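Local coordinates for protein gingipain R2 Pro-Domain (Porphyromonas gingivalis, PDB 4IEF) that probably serves as the propeptide of an Arg-specific cysteine protease (Arg-gingipain), keeping the enzyme latent until it is removed during maturation, at residues 26-31 and 202-207; 47-52 and 114-119; 71-76 and 171-176; 152-157 and 163-168. One frame throughout, in Å; residues are numbered along the deposited sequence.

Contact 1 of 4, residues 26-31 and 202-207; sequences SKVQFR and VFMNYE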
loop_
_atom_site.group_PDB
_atom_site.type_symbol
_atom_site.label_atom_id
_atom_site.label_comp_id
_atom_site.label_asym_id
_atom_site.label_seq_id
_atom_site.Cartn_x
_atom_site.Cartn_y
_atom_site.Cartn_z
ATOM N N SER A 26 0.109 14.762 23.550
ATOM C CA SER A 26 -1.132 14.825 22.772
ATOM C C SER A 26 -2.365 14.469 23.590
ATOM O O SER A 26 -2.348 13.518 24.372
ATOM C CB SER A 26 -1.062 13.883 21.570
ATOM O OG SER A 26 -0.185 14.345 20.555
ATOM N N LYS A 27 -3.455 15.205 23.354
ATOM C CA LYS A 27 -4.748 14.985 24.002
ATOM C C LYS A 27 -5.737 14.555 22.925
ATOM O O LYS A 27 -6.038 15.336 22.015
ATOM C CB LYS A 27 -5.213 16.245 24.747
ATOM C CG LYS A 27 -5.997 15.963 26.017
ATOM C CD LYS A 27 -6.282 17.255 26.776
ATOM C CE LYS A 27 -7.420 17.107 27.749
ATOM N NZ LYS A 27 -7.807 18.416 28.334
ATOM N N VAL A 28 -6.170 13.283 22.973
ATOM C CA VAL A 28 -7.058 12.713 21.959
ATOM C C VAL A 28 -8.412 12.374 22.594
ATOM O O VAL A 28 -8.478 11.719 23.639
ATOM C CB VAL A 28 -6.428 11.484 21.231
ATOM C CG1 VAL A 28 -7.328 10.980 20.100
ATOM C CG2 VAL A 28 -5.032 11.802 20.693
ATOM N N GLN A 29 -9.488 12.827 21.939
ATOM C CA GLN A 29 -10.854 12.573 22.353
ATOM C C GLN A 29 -11.500 11.526 21.454
ATOM O O GLN A 29 -11.460 11.628 20.226
ATOM C CB GLN A 29 -11.679 13.876 22.340
ATOM C CG GLN A 29 -13.199 13.668 22.415
ATOM C CD GLN A 29 -13.969 14.959 22.427
ATOM O OE1 GLN A 29 -13.925 15.723 23.389
ATOM N NE2 GLN A 29 -14.704 15.222 21.356
ATOM N N PHE A 30 -12.102 10.524 22.083
ATOM C CA PHE A 30 -12.898 9.503 21.420
ATOM C C PHE A 30 -14.343 9.731 21.804
ATOM O O PHE A 30 -14.637 10.002 22.977
ATOM C CB PHE A 30 -12.458 8.072 21.801
ATOM C CG PHE A 30 -13.498 7.018 21.479
ATOM C CD1 PHE A 30 -14.502 6.701 22.394
ATOM C CD2 PHE A 30 -13.506 6.380 20.241
ATOM C CE1 PHE A 30 -15.509 5.786 22.064
ATOM C CE2 PHE A 30 -14.495 5.433 19.927
ATOM C CZ PHE A 30 -15.487 5.145 20.839
ATOM N N ARG A 31 -15.244 9.576 20.838
ATOM C CA ARG A 31 -16.676 9.624 21.076
ATOM C C ARG A 31 -17.317 8.483 20.302
ATOM O O ARG A 31 -16.937 8.226 19.154
ATOM C CB ARG A 31 -17.276 10.987 20.723
ATOM C CG ARG A 31 -17.169 11.998 21.857
ATOM C CD ARG A 31 -17.646 13.371 21.436
ATOM N NE ARG A 31 -17.691 14.292 22.570
ATOM C CZ ARG A 31 -17.927 15.597 22.474
ATOM N NH1 ARG A 31 -18.125 16.158 21.286
ATOM N NH2 ARG A 31 -17.956 16.352 23.561
ATOM N N VAL A 202 -0.569 9.832 8.261
ATOM C CA VAL A 202 -0.412 8.746 9.234
ATOM C C VAL A 202 -0.682 9.284 10.656
ATOM O O VAL A 202 -1.484 8.698 11.376
ATOM C CB VAL A 202 0.981 8.051 9.111
ATOM C CG1 VAL A 202 1.299 7.183 10.326
ATOM C CG2 VAL A 202 1.075 7.221 7.836
ATOM N N PHE A 203 -0.015 10.386 11.051
ATOM C CA PHE A 203 -0.132 10.960 12.392
ATOM C C PHE A 203 -1.162 12.088 12.431
ATOM O O PHE A 203 -1.076 13.036 11.649
ATOM C CB PHE A 203 1.239 11.449 12.898
ATOM C CG PHE A 203 2.363 10.451 12.726
ATOM C CD1 PHE A 203 3.384 10.682 11.812
ATOM C CD2 PHE A 203 2.380 9.260 13.449
ATOM C CE1 PHE A 203 4.411 9.751 11.637
ATOM C CE2 PHE A 203 3.418 8.338 13.287
ATOM C CZ PHE A 203 4.429 8.591 12.385
ATOM N N MET A 204 -2.140 11.977 13.350
ATOM C CA MET A 204 -3.202 12.979 13.498
ATOM C C MET A 204 -2.721 14.238 14.271
ATOM O O MET A 204 -3.433 15.242 14.289
ATOM C CB MET A 204 -4.479 12.375 14.138
ATOM C CG MET A 204 -4.331 11.870 15.578
ATOM S SD MET A 204 -5.868 11.137 16.248
ATOM C CE MET A 204 -6.900 12.594 16.414
ATOM N N ASN A 205 -1.500 14.201 14.843
ATOM C CA ASN A 205 -0.922 15.315 15.597
ATOM C C ASN A 205 0.321 15.930 14.906
ATOM O O ASN A 205 0.947 16.824 15.488
ATOM C CB ASN A 205 -0.546 14.843 17.014
ATOM C CG ASN A 205 0.628 13.896 17.061
ATOM O OD1 ASN A 205 0.735 12.952 16.271
ATOM N ND2 ASN A 205 1.554 14.146 17.968
ATOM N N TYR A 206 0.662 15.479 13.677
ATOM C CA TYR A 206 1.848 15.943 12.945
ATOM C C TYR A 206 1.763 17.422 12.527
ATOM O O TYR A 206 2.710 18.169 12.798
ATOM C CB TYR A 206 2.149 15.062 11.716
ATOM C CG TYR A 206 3.486 15.385 11.076
ATOM C CD1 TYR A 206 4.681 14.986 11.669
ATOM C CD2 TYR A 206 3.557 16.127 9.900
ATOM C CE1 TYR A 206 5.913 15.310 11.104
ATOM C CE2 TYR A 206 4.783 16.456 9.325
ATOM C CZ TYR A 206 5.959 16.042 9.929
ATOM O OH TYR A 206 7.173 16.363 9.368
ATOM N N GLU A 207 0.659 17.841 11.867
ATOM C CA GLU A 207 0.469 19.227 11.416
ATOM C C GLU A 207 0.441 20.199 12.614
ATOM O O GLU A 207 0.964 21.310 12.505
ATOM C CB GLU A 207 -0.817 19.361 10.576
ATOM C CG GLU A 207 -0.787 20.473 9.535
ATOM C CD GLU A 207 -0.922 21.898 10.044
ATOM O OE1 GLU A 207 0.028 22.691 9.846
ATOM O OE2 GLU A 207 -1.964 22.217 10.662
#

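Contact 2 of 4, residues 47-52 and 114-119; sequences AQVPTF and IPYVYG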
loop_
_atom_site.group_PDB
_atom_site.type_symbol
_atom_site.label_atom_id
_atom_site.label_comp_id
_atom_site.label_asym_id
_atom_site.label_seq_id
_atom_site.Cartn_x
_atom_site.Cartn_y
_atom_site.Cartn_z
ATOM N N ALA A 47 -26.459 -14.189 20.601
ATOM C CA ALA A 47 -25.441 -13.298 21.132
ATOM C C ALA A 47 -25.297 -12.083 20.216
ATOM O O ALA A 47 -25.718 -12.136 19.059
ATOM C CB ALA A 47 -24.123 -14.034 21.269
ATOM N N GLN A 48 -24.727 -10.988 20.733
ATOM C CA GLN A 48 -24.590 -9.745 19.978
ATOM C C GLN A 48 -23.157 -9.457 19.561
ATOM O O GLN A 48 -22.241 -9.534 20.382
ATOM C CB GLN A 48 -25.135 -8.552 20.795
ATOM C CG GLN A 48 -26.616 -8.655 21.191
ATOM C CD GLN A 48 -27.564 -8.797 20.021
ATOM O OE1 GLN A 48 -27.440 -8.119 18.998
ATOM N NE2 GLN A 48 -28.539 -9.687 20.147
ATOM N N VAL A 49 -22.975 -9.117 18.274
ATOM C CA VAL A 49 -21.686 -8.712 17.720
ATOM C C VAL A 49 -21.718 -7.170 17.669
ATOM O O VAL A 49 -22.457 -6.603 16.860
ATOM C CB VAL A 49 -21.332 -9.353 16.343
ATOM C CG1 VAL A 49 -20.049 -8.753 15.763
ATOM C CG2 VAL A 49 -21.206 -10.863 16.449
ATOM N N PRO A 50 -20.974 -6.478 18.553
ATOM C CA PRO A 50 -20.994 -5.008 18.522
ATOM C C PRO A 50 -20.153 -4.443 17.378
ATOM O O PRO A 50 -19.115 -5.004 17.040
ATOM C CB PRO A 50 -20.412 -4.608 19.887
ATOM C CG PRO A 50 -20.140 -5.898 20.626
ATOM C CD PRO A 50 -20.066 -6.976 19.604
ATOM N N THR A 51 -20.628 -3.341 16.768
ATOM C CA THR A 51 -19.945 -2.617 15.691
ATOM C C THR A 51 -20.119 -1.123 15.884
ATOM O O THR A 51 -21.183 -0.685 16.315
ATOM C CB THR A 51 -20.448 -3.025 14.283
ATOM O OG1 THR A 51 -21.871 -2.965 14.232
ATOM C CG2 THR A 51 -19.948 -4.390 13.838
ATOM N N PHE A 52 -19.076 -0.335 15.566
ATOM C CA PHE A 52 -19.121 1.125 15.613
ATOM C C PHE A 52 -18.157 1.676 14.567
ATOM O O PHE A 52 -17.248 0.959 14.140
ATOM C CB PHE A 52 -18.847 1.694 17.028
ATOM C CG PHE A 52 -17.495 1.430 17.663
ATOM C CD1 PHE A 52 -16.406 2.256 17.396
ATOM C CD2 PHE A 52 -17.338 0.415 18.603
ATOM C CE1 PHE A 52 -15.167 2.036 18.011
ATOM C CE2 PHE A 52 -16.095 0.195 19.217
ATOM C CZ PHE A 52 -15.016 0.999 18.906
ATOM N N ILE A 114 -17.450 -21.382 10.474
ATOM C CA ILE A 114 -16.769 -21.375 11.774
ATOM C C ILE A 114 -17.793 -20.924 12.829
ATOM O O ILE A 114 -18.396 -19.860 12.671
ATOM C CB ILE A 114 -15.472 -20.511 11.780
ATOM C CG1 ILE A 114 -14.445 -21.039 10.752
ATOM C CG2 ILE A 114 -14.847 -20.451 13.185
ATOM C CD1 ILE A 114 -13.365 -20.037 10.336
ATOM N N PRO A 115 -18.035 -21.716 13.899
ATOM C CA PRO A 115 -19.037 -21.298 14.881
ATOM C C PRO A 115 -18.446 -20.386 15.949
ATOM O O PRO A 115 -17.226 -20.332 16.132
ATOM C CB PRO A 115 -19.508 -22.627 15.477
ATOM C CG PRO A 115 -18.307 -23.524 15.384
ATOM C CD PRO A 115 -17.430 -23.014 14.269
ATOM N N TYR A 116 -19.321 -19.678 16.665
ATOM C CA TYR A 116 -18.925 -18.847 17.794
ATOM C C TYR A 116 -18.742 -19.782 18.992
ATOM O O TYR A 116 -19.690 -20.465 19.380
ATOM C CB TYR A 116 -19.988 -17.766 18.054
ATOM C CG TYR A 116 -20.006 -16.660 17.018
ATOM C CD1 TYR A 116 -20.857 -16.720 15.919
ATOM C CD2 TYR A 116 -19.196 -15.542 17.153
ATOM C CE1 TYR A 116 -20.885 -15.699 14.966
ATOM C CE2 TYR A 116 -19.220 -14.512 16.216
ATOM C CZ TYR A 116 -20.064 -14.594 15.121
ATOM O OH TYR A 116 -20.068 -13.579 14.191
ATOM N N VAL A 117 -17.514 -19.890 19.508
ATOM C CA VAL A 117 -17.193 -20.776 20.626
ATOM C C VAL A 117 -16.727 -19.926 21.818
ATOM O O VAL A 117 -15.846 -19.077 21.686
ATOM C CB VAL A 117 -16.177 -21.897 20.231
ATOM C CG1 VAL A 117 -14.897 -21.329 19.623
ATOM C CG2 VAL A 117 -15.868 -22.840 21.394
ATOM N N TYR A 118 -17.358 -20.152 22.974
ATOM C CA TYR A 118 -17.062 -19.453 24.222
ATOM C C TYR A 118 -15.858 -20.085 24.916
ATOM O O TYR A 118 -15.799 -21.310 25.054
ATOM C CB TYR A 118 -18.286 -19.466 25.159
ATOM C CG TYR A 118 -19.475 -18.704 24.617
ATOM C CD1 TYR A 118 -20.437 -19.339 23.836
ATOM C CD2 TYR A 118 -19.652 -17.353 24.904
ATOM C CE1 TYR A 118 -21.532 -18.641 23.329
ATOM C CE2 TYR A 118 -20.754 -16.647 24.416
ATOM C CZ TYR A 118 -21.687 -17.294 23.620
ATOM O OH TYR A 118 -22.770 -16.611 23.125
ATOM N N GLY A 119 -14.910 -19.248 25.328
ATOM C CA GLY A 119 -13.714 -19.682 26.045
ATOM C C GLY A 119 -13.918 -19.644 27.545
ATOM O O GLY A 119 -15.001 -19.268 28.002
#

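Contact 3 of 4, residues 71-76 and 171-176; sequences RSLAVS and VAVSET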
loop_
_atom_site.group_PDB
_atom_site.type_symbol
_atom_site.label_atom_id
_atom_site.label_comp_id
_atom_site.label_asym_id
_atom_site.label_seq_id
_atom_site.Cartn_x
_atom_site.Cartn_y
_atom_site.Cartn_z
ATOM N N ARG A 71 -5.538 4.964 16.645
ATOM C CA ARG A 71 -5.022 6.164 15.997
ATOM C C ARG A 71 -3.528 6.300 16.242
ATOM O O ARG A 71 -3.043 6.031 17.347
ATOM C CB ARG A 71 -5.761 7.432 16.479
ATOM C CG ARG A 71 -7.156 7.624 15.891
ATOM C CD ARG A 71 -7.150 7.823 14.382
ATOM N NE ARG A 71 -8.510 7.953 13.857
ATOM C CZ ARG A 71 -9.143 9.109 13.686
ATOM N NH1 ARG A 71 -8.537 10.256 13.971
ATOM N NH2 ARG A 71 -10.385 9.129 13.217
ATOM N N SER A 72 -2.807 6.734 15.208
ATOM C CA SER A 72 -1.357 6.900 15.246
ATOM C C SER A 72 -0.976 8.308 15.649
ATOM O O SER A 72 -1.605 9.282 15.213
ATOM C CB SER A 72 -0.741 6.552 13.895
ATOM O OG SER A 72 -1.008 5.201 13.555
ATOM N N LEU A 73 0.063 8.412 16.483
ATOM C CA LEU A 73 0.571 9.693 16.943
ATOM C C LEU A 73 2.072 9.792 16.764
ATOM O O LEU A 73 2.789 8.814 16.989
ATOM C CB LEU A 73 0.237 9.927 18.432
ATOM C CG LEU A 73 -1.238 10.063 18.841
ATOM C CD1 LEU A 73 -1.395 9.849 20.339
ATOM C CD2 LEU A 73 -1.814 11.422 18.423
ATOM N N ALA A 74 2.544 10.982 16.355
ATOM C CA ALA A 74 3.966 11.311 16.301
ATOM C C ALA A 74 4.382 11.554 17.770
ATOM O O ALA A 74 3.799 12.423 18.428
ATOM C CB ALA A 74 4.195 12.541 15.424
ATOM N N VAL A 75 5.282 10.710 18.324
ATOM C CA VAL A 75 5.650 10.775 19.751
ATOM C C VAL A 75 7.138 11.190 19.979
ATOM O O VAL A 75 7.811 11.625 19.038
ATOM C CB VAL A 75 5.311 9.436 20.489
ATOM C CG1 VAL A 75 3.803 9.193 20.552
ATOM C CG2 VAL A 75 6.032 8.238 19.868
ATOM N N SER A 76 7.622 11.079 21.245
ATOM C CA SER A 76 8.994 11.413 21.655
ATOM C C SER A 76 10.021 10.563 20.910
ATOM O O SER A 76 9.760 9.409 20.594
ATOM C CB SER A 76 9.172 11.240 23.162
ATOM O OG SER A 76 10.504 11.518 23.562
ATOM N N VAL A 171 -7.961 10.930 26.327
ATOM C CA VAL A 171 -6.673 10.443 26.813
ATOM C C VAL A 171 -5.568 11.485 26.615
ATOM O O VAL A 171 -5.603 12.275 25.669
ATOM C CB VAL A 171 -6.252 9.077 26.198
ATOM C CG1 VAL A 171 -7.236 7.972 26.571
ATOM C CG2 VAL A 171 -6.054 9.154 24.681
ATOM N N ALA A 172 -4.580 11.453 27.514
ATOM C CA ALA A 172 -3.376 12.263 27.438
ATOM C C ALA A 172 -2.190 11.322 27.195
ATOM O O ALA A 172 -1.921 10.433 28.014
ATOM C CB ALA A 172 -3.191 13.067 28.723
ATOM N N VAL A 173 -1.542 11.460 26.036
ATOM C CA VAL A 173 -0.378 10.652 25.679
ATOM C C VAL A 173 0.844 11.550 25.884
ATOM O O VAL A 173 1.012 12.544 25.172
ATOM C CB VAL A 173 -0.470 10.024 24.262
ATOM C CG1 VAL A 173 0.805 9.253 23.915
ATOM C CG2 VAL A 173 -1.697 9.112 24.147
ATOM N N SER A 174 1.646 11.237 26.911
ATOM C CA SER A 174 2.811 12.026 27.308
ATOM C C SER A 174 4.032 11.146 27.550
ATOM O O SER A 174 3.889 9.935 27.739
ATOM C CB SER A 174 2.490 12.817 28.575
ATOM O OG SER A 174 2.067 11.956 29.618
ATOM N N GLU A 175 5.229 11.757 27.561
ATOM C CA GLU A 175 6.486 11.037 27.797
ATOM C C GLU A 175 6.735 10.838 29.286
ATOM O O GLU A 175 6.241 11.611 30.105
ATOM C CB GLU A 175 7.689 11.731 27.130
ATOM C CG GLU A 175 7.773 13.229 27.316
ATOM C CD GLU A 175 9.085 13.836 26.865
ATOM O OE1 GLU A 175 9.276 14.065 25.646
ATOM O OE2 GLU A 175 9.919 14.112 27.753
ATOM N N THR A 176 7.472 9.769 29.627
ATOM C CA THR A 176 7.845 9.422 31.003
ATOM C C THR A 176 9.333 9.724 31.218
ATOM O O THR A 176 9.998 10.203 30.300
ATOM C CB THR A 176 7.533 7.938 31.300
ATOM O OG1 THR A 176 8.309 7.098 30.446
ATOM C CG2 THR A 176 6.073 7.606 31.160
#

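Contact 4 of 4, residues 152-157 and 163-168; sequences APLQYN and LRIYTE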
loop_
_atom_site.group_PDB
_atom_site.type_symbol
_atom_site.label_atom_id
_atom_site.label_comp_id
_atom_site.label_asym_id
_atom_site.label_seq_id
_atom_site.Cartn_x
_atom_site.Cartn_y
_atom_site.Cartn_z
ATOM N N ALA A 152 -10.648 1.359 24.037
ATOM C CA ALA A 152 -11.489 0.173 24.215
ATOM C C ALA A 152 -12.786 0.643 24.913
ATOM O O ALA A 152 -12.879 0.614 26.143
ATOM C CB ALA A 152 -10.752 -0.904 25.009
ATOM N N PRO A 153 -13.764 1.180 24.137
ATOM C CA PRO A 153 -14.966 1.755 24.760
ATOM C C PRO A 153 -16.059 0.745 25.112
ATOM O O PRO A 153 -17.134 1.147 25.572
ATOM C CB PRO A 153 -15.464 2.727 23.694
ATOM C CG PRO A 153 -15.077 2.084 22.410
ATOM C CD PRO A 153 -13.805 1.337 22.664
ATOM N N LEU A 154 -15.801 -0.548 24.889
ATOM C CA LEU A 154 -16.763 -1.590 25.202
ATOM C C LEU A 154 -16.129 -2.564 26.201
ATOM O O LEU A 154 -15.195 -3.297 25.867
ATOM C CB LEU A 154 -17.263 -2.295 23.922
ATOM C CG LEU A 154 -17.992 -1.409 22.893
ATOM C CD1 LEU A 154 -18.190 -2.138 21.599
ATOM C CD2 LEU A 154 -19.342 -0.914 23.421
ATOM N N GLN A 155 -16.597 -2.492 27.453
ATOM C CA GLN A 155 -16.124 -3.312 28.569
ATOM C C GLN A 155 -17.263 -4.244 28.983
ATOM O O GLN A 155 -18.376 -3.784 29.226
ATOM C CB GLN A 155 -15.625 -2.437 29.730
ATOM C CG GLN A 155 -14.519 -1.436 29.347
ATOM C CD GLN A 155 -13.159 -2.047 29.095
ATOM O OE1 GLN A 155 -12.714 -2.958 29.799
ATOM N NE2 GLN A 155 -12.440 -1.513 28.114
ATOM N N TYR A 156 -17.010 -5.557 28.982
ATOM C CA TYR A 156 -18.053 -6.541 29.242
ATOM C C TYR A 156 -17.646 -7.568 30.274
ATOM O O TYR A 156 -16.592 -8.206 30.158
ATOM C CB TYR A 156 -18.440 -7.239 27.917
ATOM C CG TYR A 156 -19.478 -8.340 28.021
ATOM C CD1 TYR A 156 -20.811 -8.046 28.292
ATOM C CD2 TYR A 156 -19.143 -9.667 27.767
ATOM C CE1 TYR A 156 -21.775 -9.051 28.357
ATOM C CE2 TYR A 156 -20.098 -10.681 27.823
ATOM C CZ TYR A 156 -21.414 -10.368 28.117
ATOM O OH TYR A 156 -22.356 -11.371 28.166
ATOM N N ASN A 157 -18.511 -7.721 31.284
ATOM C CA ASN A 157 -18.386 -8.717 32.335
ATOM C C ASN A 157 -19.249 -9.911 31.903
ATOM O O ASN A 157 -20.469 -9.764 31.822
ATOM C CB ASN A 157 -18.799 -8.149 33.702
ATOM C CG ASN A 157 -18.485 -9.051 34.882
ATOM O OD1 ASN A 157 -18.732 -10.267 34.873
ATOM N ND2 ASN A 157 -17.955 -8.467 35.945
ATOM N N LEU A 163 -22.680 -4.867 30.090
ATOM C CA LEU A 163 -21.863 -4.188 29.106
ATOM C C LEU A 163 -21.804 -2.699 29.424
ATOM O O LEU A 163 -22.842 -2.058 29.599
ATOM C CB LEU A 163 -22.393 -4.418 27.679
ATOM C CG LEU A 163 -21.630 -3.713 26.539
ATOM C CD1 LEU A 163 -20.358 -4.476 26.148
ATOM C CD2 LEU A 163 -22.516 -3.529 25.335
ATOM N N ARG A 164 -20.583 -2.164 29.497
ATOM C CA ARG A 164 -20.318 -0.746 29.717
ATOM C C ARG A 164 -19.963 -0.109 28.375
ATOM O O ARG A 164 -19.021 -0.549 27.714
ATOM C CB ARG A 164 -19.201 -0.546 30.753
ATOM C CG ARG A 164 -19.652 -0.843 32.169
ATOM C CD ARG A 164 -18.513 -0.716 33.158
ATOM N NE ARG A 164 -18.956 -1.007 34.522
ATOM C CZ ARG A 164 -18.151 -1.050 35.580
ATOM N NH1 ARG A 164 -16.849 -0.825 35.443
ATOM N NH2 ARG A 164 -18.640 -1.321 36.782
ATOM N N ILE A 165 -20.769 0.872 27.949
ATOM C CA ILE A 165 -20.586 1.589 26.690
ATOM C C ILE A 165 -20.005 2.963 27.000
ATOM O O ILE A 165 -20.714 3.823 27.517
ATOM C CB ILE A 165 -21.913 1.679 25.872
ATOM C CG1 ILE A 165 -22.466 0.271 25.530
ATOM C CG2 ILE A 165 -21.722 2.533 24.598
ATOM C CD1 ILE A 165 -23.989 0.176 25.397
ATOM N N TYR A 166 -18.721 3.167 26.683
ATOM C CA TYR A 166 -18.059 4.448 26.908
ATOM C C TYR A 166 -18.382 5.382 25.745
ATOM O O TYR A 166 -17.904 5.191 24.629
ATOM C CB TYR A 166 -16.546 4.274 27.123
ATOM C CG TYR A 166 -16.201 3.719 28.488
ATOM C CD1 TYR A 166 -16.283 2.354 28.750
ATOM C CD2 TYR A 166 -15.808 4.560 29.525
ATOM C CE1 TYR A 166 -15.994 1.839 30.013
ATOM C CE2 TYR A 166 -15.510 4.055 30.790
ATOM C CZ TYR A 166 -15.603 2.692 31.030
ATOM O OH TYR A 166 -15.321 2.187 32.278
ATOM N N THR A 167 -19.263 6.354 26.007
ATOM C CA THR A 167 -19.728 7.319 25.008
ATOM C C THR A 167 -18.637 8.348 24.711
ATOM O O THR A 167 -18.592 8.862 23.594
ATOM C CB THR A 167 -21.032 7.982 25.450
ATOM O OG1 THR A 167 -20.838 8.606 26.720
ATOM C CG2 THR A 167 -22.193 6.997 25.509
ATOM N N GLU A 168 -17.755 8.627 25.696
ATOM C CA GLU A 168 -16.634 9.551 25.544
ATOM C C GLU A 168 -15.430 9.101 26.370
ATOM O O GLU A 168 -15.583 8.673 27.518
ATOM C CB GLU A 168 -17.030 10.985 25.918
ATOM C CG GLU A 168 -15.984 12.021 25.547
ATOM C CD GLU A 168 -16.272 13.403 26.087
ATOM O OE1 GLU A 168 -16.740 14.259 25.300
ATOM O OE2 GLU A 168 -16.047 13.631 27.297
#

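Contact 1 of 4, residues 26-31 and 202-207
The loop that leaves helix 196-202 brings Met204 and Asn205 down onto Val28 and Ser26, two side chains on one face of strand 25-31, and the contact illustrates how a segment following a helix can lie against a sheet through just two pairs of side chains. At one end the methyl of Met204 does the touching: its CE lies 4.0 Å from CG1 of Val28, with the thioether SD 4.1 Å from the same methyl, the two side chains crossing obliquely. Met204 places CG between its backbone N and carbonyl carbon (chi1 64°), runs straight through chi2 and then folds back at chi3, which turns CE toward the valine. At the other end the side chain of Ser26 points at the amide of Asn205, both residues being buried, with Ser26 OG 3.1 Å from Asn205 ND2 and 3.6 Å from Asn205 CB. The firmer partner of Asn205 lies elsewhere, since its OD1 accepts a hydrogen bond from the backbone N of Ala74. Ser26 and Val28 belong to the large antiparallel sheet of the chain, and their backbones are themselves paired with Val173 and Val171 of strand 162-176. The loop also meets strand 69-74, through the backbone N of Ala74 and through side chains: Leu73 touches both Met204 and Asn205, and Arg71 packs on Met204.

Contact 2 of 4, residues 47-52 and 114-119
Tyr116 and Tyr118, alternate residues of an extended loop, each send a phenol to strand 45-51, where Val49 and Ala47 receive them. The first, Tyr116, places CG anti to its carbonyl carbon (chi1 -73°) and carries its hydroxyl end to one methyl of Val49: CG2 stands 3.7 Å from Tyr116 OH and 4.1 Å from Tyr116 CZ, so the valine meets the outer end of the ring. The two side chains cross at about a right angle. Tyr118, two residues on, repeats the pattern with a smaller target. Its OH lies 3.5 Å from CB of Ala47, a van der Waals contact, while the same oxygen is hydrogen-bonded to OG1 of Thr42 on the adjoining strand 36-42. This bond to Thr42, the hydroxyl's main polar partner, is consistent with the phenol's position beside Ala47. No hydrogen bond joins the two segments, which touch through side chains alone. Lysines attend both rings by cation-pi contacts, Lys102 at Tyr116 and Lys44 at Tyr118, and Tyr122 meets Tyr118 edge-to-face. Behind this contact, strand 45-51 pairs antiparallel with strand 36-42 in a two-stranded sheet, and the tyrosine loop, which follows strand 79-93 and precedes strand 133-141 in sequence, packs on that hairpin.

Contact 3 of 4, residues 71-76 and 171-176
Leu73 sets CG anti to its carbonyl carbon (chi1 -65°) and Val173 has CG2 in the equivalent position beside its own backbone N, an arrangement in which the two side chains reach toward each other and meet tip to tip. Leu73 CD1 is the atom that arrives, 3.9 Å from Val173 CG2 and 4.0 Å from Val173 CB. Further along, Ser76 and Glu175 form a second, polar point of approach. Glu175 places CG between its backbone N and carbonyl carbon (chi1 46°) and then extends, carrying OE1 to 3.5 Å from Ser76 OG and 3.8 Å from Ser76 CB. The two oxygens do not hydrogen-bond to each other. Instead, Arg79 serves both: its NE makes a salt bridge with Glu175 OE2, and its backbone N donates to Ser76 OG. Arg79 thus links to both groups, and its positive charge would be expected to favour the ionised form of the glutamate. Beside the apolar pair, Ser26 and Val28 of strand 25-31 also touch Leu73. The touching parts of the two segments run nearly the same way, 14° apart, yet they are not sheet neighbours. Strand 69-74 takes its backbone bonds from strand 144-157, as Arg71 does with Val149, whereas around residues 171-176 strand 162-176 is bonded to strands 25-31 and 79-93. Here the contact joins, largely through buried side chains, two strands of the branched or curled antiparallel sheet that are not neighbours in it.

Contact 4 of 4, residues 152-157 and 163-168
Gln155 and Arg164 face each other as a hydrogen-bonded antiparallel pair, in which Arg164 N donates to Gln155 O (2.8 Å) and Gln155 N to Arg164 O (3.1 Å). One step along, Tyr166 N reaches Pro153 O at 2.8 Å in a bond that is almost straight, at 175°. The same carbonyl oxygen also lies in the plane of the Tyr166 ring, at its edge, 3.5 Å from Tyr166 CD1. On the face bearing Leu154, Tyr156, Leu163 and Ile165 the packing is apolar: Leu154 and Ile165 run side by side, with Leu154 CD2 4.0 Å from Ile165 CG1, and Leu163 CD1 sits 3.8 Å from Tyr156 CB. On the other face Gln155 CG lies 3.7 Å from Tyr166 CE1, amide and ring planes being 82° apart. These segments belong to the beta hairpin made by strands 144-157 and 162-176, whose segments 154-157 and 163-166 run antiparallel, 169° between their N-to-C directions. Gln155 bends at chi2, bringing NE2 back to the carbonyl of Ala152, which it approaches from above the carbonyl plane; NE2 also reaches Glu131 O, while OE1 takes the N-H of Gly130. Farther out, Arg164 NE forms a salt bridge with Glu92 and its guanidinium meets Phe127 by a cation-pi contact, while Tyr156 OH bonds to Val96 O. Beyond Tyr166 a classic beta bulge at Thr167 and Glu168, opposite Lys89, turns the strand as it runs on beside strand 79-93.

Contacts 1 and 3 lie together on one side of the chain's centre, their centres about 9 Å apart; contact 2 is on the opposite side, about 30 Å from contact 1, and contact 4 falls between, about 16 Å from contact 2. Strand 162-176 serves contacts 3 and 4, and pairs with strand 25-31 of contact 1. Phe30 and Phe52, with Pro153, make an apolar bridge between contacts 1, 2 and 4, and an Arg31-Glu168 salt bridge also joins contacts 1 and 4. In sequence, contact 1 encloses the other three; contacts 2 and 3 alternate, while contact 4 is a local hairpin. The large sheet thus links contacts 1, 3 and 4, whereas contact 2 lies on the smaller sheet, reaching contact 4 through Phe52 and Pro50.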